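PDB 3FAW: reticulocyte binding protein from Streptococcus agalactiae COH1, which probably hydrolyses alpha-1,6 branch linkages of pullulan and related alpha-glucans such as glycogen, as a cell-wall-anchored, secreted pullulanase. Local coordinates for residues Q120-E123 / F124-L128; D281-L284 / D285-K289; A296-S299 / E300-Y304. All coordinates share one frame; numbering follows the deposited sequence.

Contact 1 (Q120-E123 / F124-L128)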
loop_
_atom_site.group_PDB
_atom_site.type_symbol
_atom_site.label_atom_id
_atom_site.label_comp_id
_atom_site.label_asym_id
_atom_site.label_seq_id
_atom_site.Cartn_x
_atom_site.Cartn_y
_atom_site.Cartn_z
ATOM N N GLN A 120 -31.227 -3.315 -10.999
ATOM C CA GLN A 120 -30.347 -4.172 -11.791
ATOM C C GLN A 120 -29.188 -4.654 -10.927
ATOM O O GLN A 120 -28.487 -3.840 -10.331
ATOM C CB GLN A 120 -29.820 -3.423 -13.014
ATOM C CG GLN A 120 -30.885 -3.141 -14.063
ATOM C CD GLN A 120 -30.392 -2.242 -15.181
ATOM O OE1 GLN A 120 -29.558 -1.362 -14.968
ATOM N NE2 GLN A 120 -30.917 -2.455 -16.381
ATOM N N SER A 121 -28.990 -5.973 -10.854
ATOM C CA SER A 121 -27.853 -6.534 -10.113
ATOM C C SER A 121 -26.564 -6.129 -10.820
ATOM O O SER A 121 -26.581 -5.870 -12.019
ATOM C CB SER A 121 -27.948 -8.065 -10.008
ATOM O OG SER A 121 -27.642 -8.699 -11.243
ATOM N N TRP A 122 -25.453 -6.076 -10.090
ATOM C CA TRP A 122 -24.178 -5.704 -10.711
ATOM C C TRP A 122 -23.758 -6.686 -11.816
ATOM O O TRP A 122 -23.187 -6.266 -12.821
ATOM C CB TRP A 122 -23.062 -5.492 -9.670
ATOM C CG TRP A 122 -22.548 -6.730 -8.974
ATOM C CD1 TRP A 122 -22.924 -7.192 -7.743
ATOM C CD2 TRP A 122 -21.540 -7.632 -9.449
ATOM N NE1 TRP A 122 -22.228 -8.334 -7.433
ATOM C CE2 TRP A 122 -21.369 -8.626 -8.460
ATOM C CE3 TRP A 122 -20.768 -7.702 -10.616
ATOM C CZ2 TRP A 122 -20.458 -9.679 -8.601
ATOM C CZ3 TRP A 122 -19.862 -8.751 -10.757
ATOM C CH2 TRP A 122 -19.717 -9.726 -9.753
ATOM N N GLU A 123 -24.052 -7.976 -11.639
ATOM C CA GLU A 123 -23.788 -8.981 -12.680
ATOM C C GLU A 123 -24.573 -8.684 -13.963
ATOM O O GLU A 123 -24.048 -8.830 -15.068
ATOM C CB GLU A 123 -24.142 -10.404 -12.207
ATOM C CG GLU A 123 -23.286 -10.942 -11.059
ATOM C CD GLU A 123 -23.890 -10.691 -9.687
ATOM O OE1 GLU A 123 -24.712 -9.757 -9.541
ATOM O OE2 GLU A 123 -23.533 -11.429 -8.749
ATOM N N PHE A 124 -25.833 -8.289 -13.800
ATOM C CA PHE A 124 -26.695 -7.920 -14.927
ATOM C C PHE A 124 -26.260 -6.583 -15.542
ATOM O O PHE A 124 -26.320 -6.414 -16.763
ATOM C CB PHE A 124 -28.161 -7.856 -14.471
ATOM C CG PHE A 124 -29.160 -7.675 -15.599
ATOM C CD1 PHE A 124 -29.132 -8.500 -16.715
ATOM C CD2 PHE A 124 -30.149 -6.700 -15.517
ATOM C CE1 PHE A 124 -30.060 -8.342 -17.746
ATOM C CE2 PHE A 124 -31.079 -6.538 -16.539
ATOM C CZ PHE A 124 -31.033 -7.361 -17.656
ATOM N N LYS A 125 -25.822 -5.643 -14.699
ATOM C CA LYS A 125 -25.259 -4.371 -15.177
ATOM C C LYS A 125 -24.002 -4.600 -16.029
ATOM O O LYS A 125 -23.798 -3.913 -17.027
ATOM C CB LYS A 125 -24.934 -3.429 -14.008
ATOM C CG LYS A 125 -26.157 -2.805 -13.346
ATOM C CD LYS A 125 -25.785 -1.685 -12.383
ATOM C CE LYS A 125 -27.036 -0.967 -11.881
ATOM N NZ LYS A 125 -26.763 0.061 -10.844
ATOM N N ASP A 126 -23.165 -5.560 -15.632
ATOM C CA ASP A 126 -22.009 -5.964 -16.449
ATOM C C ASP A 126 -22.461 -6.612 -17.759
ATOM O O ASP A 126 -21.903 -6.329 -18.820
ATOM C CB ASP A 126 -21.107 -6.953 -15.701
ATOM C CG ASP A 126 -20.246 -6.294 -14.635
ATOM O OD1 ASP A 126 -20.142 -5.049 -14.603
ATOM O OD2 ASP A 126 -19.654 -7.046 -13.829
ATOM N N GLN A 127 -23.460 -7.490 -17.684
ATOM C CA GLN A 127 -24.001 -8.135 -18.890
ATOM C C GLN A 127 -24.448 -7.088 -19.910
ATOM O O GLN A 127 -24.160 -7.221 -21.098
ATOM C CB GLN A 127 -25.168 -9.074 -18.552
ATOM C CG GLN A 127 -25.747 -9.826 -19.771
ATOM C CD GLN A 127 -26.824 -10.847 -19.409
ATOM O OE1 GLN A 127 -26.796 -11.447 -18.334
ATOM N NE2 GLN A 127 -27.772 -11.055 -20.322
ATOM N N LEU A 128 -25.130 -6.046 -19.438
ATOM C CA LEU A 128 -25.691 -5.015 -20.317
ATOM C C LEU A 128 -24.709 -3.912 -20.688
ATOM O O LEU A 128 -24.713 -3.441 -21.832
ATOM C CB LEU A 128 -26.919 -4.362 -19.675
ATOM C CG LEU A 128 -28.141 -5.236 -19.365
ATOM C CD1 LEU A 128 -29.270 -4.344 -18.840
ATOM C CD2 LEU A 128 -28.598 -6.025 -20.583
#
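Gln120, the last residue of strand 114-120, lays its side chain against helix 122-129, from Phe124 and Lys125 to Leu128. Its CB packs on the aliphatic part of Lys125, 3.7 Å from CG of that residue. One atom further out, Gln120 CG lies 3.9 Å from Phe124 CD2, at the edge of the ring and close to its plane. The chain then runs on extended to the amide. Gln120 OE1 lies beside the lysine methylenes, 4.0 Å from Lys125 CE, and Gln120 NE2 comes to 3.5 Å from Leu128 CD1 while donating to the hydroxyl of Tyr129. The amide stands almost upright to the phenyl ring, their planes 83° apart; Leu128 CD1 lies over one face of that ring, near its rim.

Ser121 is the N-cap. With chi1 at 74°, its OG sits between backbone N and carbonyl carbon, where it accepts from Phe124 N at 3.2 Å. Its carbonyl oxygen opens the regular helix bonding, taking Lys125 N at 2.8 Å. Trp122 and Asp126 make a second side-chain pair: Asp126 OD2 lies at the edge of the six-membered ring, near its plane and 3.5 Å from Trp122 CE3, with the carboxylate turned 75° from the indole. Glu123 CD lies over one indole face, toward its rim, and His431 stacks with the same ring system.

The charged ends find partners far along the chain: Lys125 pairs with Glu405, Glu123 with Lys497. Glu123, in the first turn, would probably sit favourably at the positive end of the helix; Asp126 is held by Tyr408 OH and Ala432 N.

Contact 2 (D281-L284 / D285-K289)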
loop_
_atom_site.group_PDB
_atom_site.type_symbol
_atom_site.label_atom_id
_atom_site.label_comp_id
_atom_site.label_asym_id
_atom_site.label_seq_id
_atom_site.Cartn_x
_atom_site.Cartn_y
_atom_site.Cartn_z
ATOM N N ASP A 281 12.882 18.077 7.158
ATOM C CA ASP A 281 13.773 18.465 8.260
ATOM C C ASP A 281 14.184 19.941 8.164
ATOM O O ASP A 281 14.671 20.394 7.122
ATOM C CB ASP A 281 15.025 17.579 8.256
ATOM C CG ASP A 281 15.820 17.649 9.560
ATOM O OD1 ASP A 281 15.579 18.549 10.391
ATOM O OD2 ASP A 281 16.701 16.787 9.749
ATOM N N GLN A 282 13.998 20.671 9.264
ATOM C CA GLN A 282 14.425 22.075 9.379
ATOM C C GLN A 282 15.923 22.231 9.100
ATOM O O GLN A 282 16.370 23.286 8.658
ATOM C CB GLN A 282 14.123 22.617 10.783
ATOM C CG GLN A 282 12.642 22.711 11.129
ATOM C CD GLN A 282 12.384 22.793 12.628
ATOM O OE1 GLN A 282 13.229 23.261 13.393
ATOM N NE2 GLN A 282 11.210 22.336 13.052
ATOM N N SER A 283 16.682 21.171 9.383
ATOM C CA SER A 283 18.116 21.106 9.098
ATOM C C SER A 283 18.458 21.388 7.636
ATOM O O SER A 283 19.542 21.884 7.343
ATOM C CB SER A 283 18.652 19.724 9.482
ATOM O OG SER A 283 20.016 19.580 9.136
ATOM N N LEU A 284 17.535 21.067 6.729
ATOM C CA LEU A 284 17.752 21.244 5.292
ATOM C C LEU A 284 17.480 22.669 4.797
ATOM O O LEU A 284 17.759 22.978 3.635
ATOM C CB LEU A 284 16.891 20.251 4.495
ATOM C CG LEU A 284 17.170 18.754 4.708
ATOM C CD1 LEU A 284 16.282 17.911 3.808
ATOM C CD2 LEU A 284 18.636 18.418 4.471
ATOM N N ASP A 285 16.939 23.531 5.659
ATOM C CA ASP A 285 16.685 24.923 5.285
ATOM C C ASP A 285 17.991 25.603 4.894
ATOM O O ASP A 285 18.934 25.659 5.686
ATOM C CB ASP A 285 16.017 25.694 6.427
ATOM C CG ASP A 285 14.558 25.314 6.619
ATOM O OD1 ASP A 285 13.894 24.931 5.629
ATOM O OD2 ASP A 285 14.072 25.416 7.766
ATOM N N GLY A 286 18.044 26.092 3.657
ATOM C CA GLY A 286 19.255 26.695 3.111
ATOM C C GLY A 286 20.131 25.714 2.347
ATOM O O GLY A 286 21.010 26.136 1.594
ATOM N N LYS A 287 19.908 24.412 2.548
ATOM C CA LYS A 287 20.596 23.372 1.766
ATOM C C LYS A 287 19.874 23.316 0.390
ATOM O O LYS A 287 20.539 23.092 -0.618
ATOM C CB LYS A 287 20.795 22.090 2.578
ATOM C CG LYS A 287 21.392 22.431 3.967
ATOM C CD LYS A 287 22.050 21.261 4.674
ATOM C CE LYS A 287 22.446 21.634 6.108
ATOM N NZ LYS A 287 23.231 20.563 6.790
ATOM N N LEU A 288 18.537 23.412 0.328
ATOM C CA LEU A 288 17.732 22.443 -0.452
ATOM C C LEU A 288 17.466 23.473 -1.564
ATOM O O LEU A 288 17.076 24.608 -1.259
ATOM C CB LEU A 288 16.388 22.079 0.185
ATOM C CG LEU A 288 15.880 20.630 0.222
ATOM C CD1 LEU A 288 16.991 19.633 0.489
ATOM C CD2 LEU A 288 14.789 20.517 1.286
ATOM N N LYS A 289 17.703 23.130 -2.823
ATOM C CA LYS A 289 17.439 24.061 -3.924
ATOM C C LYS A 289 15.948 24.158 -4.268
ATOM O O LYS A 289 15.492 25.160 -4.818
ATOM C CB LYS A 289 18.249 23.660 -5.161
ATOM C CG LYS A 289 18.418 24.768 -6.192
ATOM C CD LYS A 289 19.171 25.989 -5.639
ATOM C CE LYS A 289 18.736 27.273 -6.335
ATOM N NZ LYS A 289 18.729 27.148 -7.825
HETATM O O HOH W 1 21.389 18.291 7.315
#
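The carbonyl oxygen of Leu284 takes the shortest bond between the two halves of this turn, from Lys287 N at 2.8 Å. The donor approaches from above the carbonyl plane, 47° out of it, as the chain swings back on itself through Asp285 and Gly286. Just before it, Gln282 O receives Asp285 N at 3.1 Å, again well off the carbonyl plane. Together with the bond from Leu284 N to Asp281 O, at 3.0 Å, it makes the 3-10 turn of residues 282-284. That winding is started by Asp281: its OD1 accepts from Ser283 N at 3.0 Å, forming an Asx turn, while its other oxygen, OD2, is held by Trp675 N.

Lys287 runs alongside the backbone of the first half. Its extended chain carries CE to 3.2 Å from Ser283 O, and its NZ donates to a water at 3.0 Å. The same water is 2.6 Å from Ser283 OG, which a chi1 of 176° turns to meet it. Ammonium and hydroxyl are thereby joined through one solvent molecule instead of directly.

On the apolar side, the two leucines cross at a slant, with Leu284 CD1 3.8 Å from Leu288 CD1; the other methyl of Leu288, CD2, lies against Leu284 CB. Asp285 turns its carboxylate over Gln282 O, an approach of two acceptors made tolerable, in all likelihood, by the salt bridge from Arg331 to OD2. The turn therefore combines a small leucine pair, Leu284 buried, with polar groups that answer to partners elsewhere: Lys287 is linked to Ser283 through water, and Asp285 is paired with Arg331.

Contact 3 (A296-S299 / E300-Y304)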
loop_
_atom_site.group_PDB
_atom_site.type_symbol
_atom_site.label_atom_id
_atom_site.label_comp_id
_atom_site.label_asym_id
_atom_site.label_seq_id
_atom_site.Cartn_x
_atom_site.Cartn_y
_atom_site.Cartn_z
ATOM N N ALA A 296 10.616 17.278 -6.357
ATOM C CA ALA A 296 11.847 17.956 -6.773
ATOM C C ALA A 296 12.910 18.003 -5.668
ATOM O O ALA A 296 14.106 17.931 -5.956
ATOM C CB ALA A 296 11.527 19.370 -7.258
ATOM N N ALA A 297 12.475 18.132 -4.413
ATOM C CA ALA A 297 13.392 18.095 -3.266
ATOM C C ALA A 297 13.896 16.669 -3.009
ATOM O O ALA A 297 15.085 16.459 -2.738
ATOM C CB ALA A 297 12.709 18.654 -2.014
ATOM N N PHE A 298 12.986 15.698 -3.094
ATOM C CA PHE A 298 13.328 14.279 -2.908
ATOM C C PHE A 298 14.533 13.876 -3.764
ATOM O O PHE A 298 15.420 13.163 -3.292
ATOM C CB PHE A 298 12.121 13.391 -3.250
ATOM C CG PHE A 298 12.177 12.005 -2.646
ATOM C CD1 PHE A 298 11.297 11.645 -1.630
ATOM C CD2 PHE A 298 13.089 11.056 -3.106
ATOM C CE1 PHE A 298 11.325 10.367 -1.076
ATOM C CE2 PHE A 298 13.128 9.774 -2.553
ATOM C CZ PHE A 298 12.240 9.431 -1.536
ATOM N N SER A 299 14.566 14.334 -5.016
ATOM C CA SER A 299 15.668 14.009 -5.936
ATOM C C SER A 299 17.038 14.492 -5.443
ATOM O O SER A 299 18.070 13.883 -5.758
ATOM C CB SER A 299 15.402 14.579 -7.330
ATOM O OG SER A 299 15.341 15.990 -7.295
ATOM N N GLU A 300 17.038 15.578 -4.671
ATOM C CA GLU A 300 18.265 16.144 -4.105
ATOM C C GLU A 300 18.893 15.271 -3.010
ATOM O O GLU A 300 20.007 15.554 -2.564
ATOM C CB GLU A 300 18.000 17.544 -3.535
ATOM C CG GLU A 300 17.411 18.539 -4.532
ATOM C CD GLU A 300 17.328 19.952 -3.973
ATOM O OE1 GLU A 300 18.385 20.536 -3.637
ATOM O OE2 GLU A 300 16.206 20.486 -3.876
ATOM N N LYS A 301 18.179 14.230 -2.577
ATOM C CA LYS A 301 18.660 13.317 -1.536
ATOM C C LYS A 301 18.763 11.852 -1.987
ATOM O O LYS A 301 18.874 10.952 -1.151
ATOM C CB LYS A 301 17.743 13.431 -0.307
ATOM C CG LYS A 301 17.896 14.745 0.452
ATOM C CD LYS A 301 19.336 14.917 0.931
ATOM C CE LYS A 301 19.475 15.913 2.048
ATOM N NZ LYS A 301 20.856 15.859 2.594
ATOM N N LEU A 302 18.750 11.620 -3.300
ATOM C CA LEU A 302 18.850 10.263 -3.857
ATOM C C LEU A 302 20.255 9.665 -3.761
ATOM O O LEU A 302 20.404 8.442 -3.713
ATOM C CB LEU A 302 18.385 10.233 -5.321
ATOM C CG LEU A 302 16.909 10.547 -5.596
ATOM C CD1 LEU A 302 16.645 10.608 -7.113
ATOM C CD2 LEU A 302 15.981 9.541 -4.924
ATOM N N ASP A 303 21.277 10.520 -3.757
ATOM C CA ASP A 303 22.662 10.073 -3.580
ATOM C C ASP A 303 22.826 9.273 -2.281
ATOM O O ASP A 303 23.491 8.237 -2.267
ATOM C CB ASP A 303 23.626 11.269 -3.594
ATOM C CG ASP A 303 23.940 11.772 -5.008
ATOM O OD1 ASP A 303 23.367 11.255 -5.993
ATOM O OD2 ASP A 303 24.775 12.698 -5.133
ATOM N N TYR A 304 22.205 9.753 -1.206
ATOM C CA TYR A 304 22.177 9.038 0.076
ATOM C C TYR A 304 21.644 7.612 -0.071
ATOM O O TYR A 304 22.222 6.665 0.471
ATOM C CB TYR A 304 21.308 9.796 1.085
ATOM C CG TYR A 304 21.041 9.040 2.375
ATOM C CD1 TYR A 304 21.965 9.064 3.420
ATOM C CD2 TYR A 304 19.866 8.307 2.549
ATOM C CE1 TYR A 304 21.730 8.377 4.603
ATOM C CE2 TYR A 304 19.621 7.608 3.735
ATOM C CZ TYR A 304 20.561 7.651 4.757
ATOM O OH TYR A 304 20.346 6.976 5.933
HETATM O O HOH W 2 21.138 13.306 -4.613
#
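Phe298 and Leu302 make the apolar part of this junction between helices 295-298 and 302-308. The leucine's CD2 methyl comes in at the ring edge, in its plane, 3.7 Å from Phe298 CE2, and the two side chains cross at about a right angle. A chi1 of -159° carries the phenyl anti to its backbone N, where it packs on Ile313 and Leu315 of strand 312-315. The second leucine methyl, CD1, rests over Ser299 CA.

Backbone bonds make the connection between the helices. Glu300 N reaches Ala297 O at 2.9 Å and Lys301 N reaches Phe298 O at 3.0 Å, each donor standing above the carbonyl plane, as in the i to i+3 bonds of 3-10 turns. The third, Leu302 N to Ser299 O at 3.4 Å, is weak. A water takes Asp303 N at 2.9 Å and gives a weak bond to the same Ser299 O.

The charged groups find partners in the surroundings. Glu300 stretches back along the first helix, its CG 3.6 Å from Ala296 O, and its carboxylate is held by Asn290 ND2 and Lys289 N. Lys301 lies on Trp675 as a cation-pi pair. The connection thus joins a weak Leu302 N bond and a shared water to an apolar side, Phe298 and Leu302, packed on strand 312-315 and helix 367-381, with Glu300 gripped from the preceding loop.

In the fold
The three contacts follow one another along the chain, in the order 1, 2, 3. Contact 1 runs from the end of strand 114-120 into helix 122-129, on the opposite side of the chain's centre from the others: about 55 Å from contact 2 and about 48 Å from contact 3, centre to centre. Contacts 2 and 3, centres about 12 Å apart, both fall between strands 269-273 and 312-315, in the first beta-alpha-beta crossover of the catalytic barrel, and touch where Leu284 CD2 packs 3.6 Å from Lys301 CE. Contact 1 thus ties the helix after the N-terminal sheet to residues such as Glu405 and Lys497, while contacts 2 and 3 belong to the barrel itself.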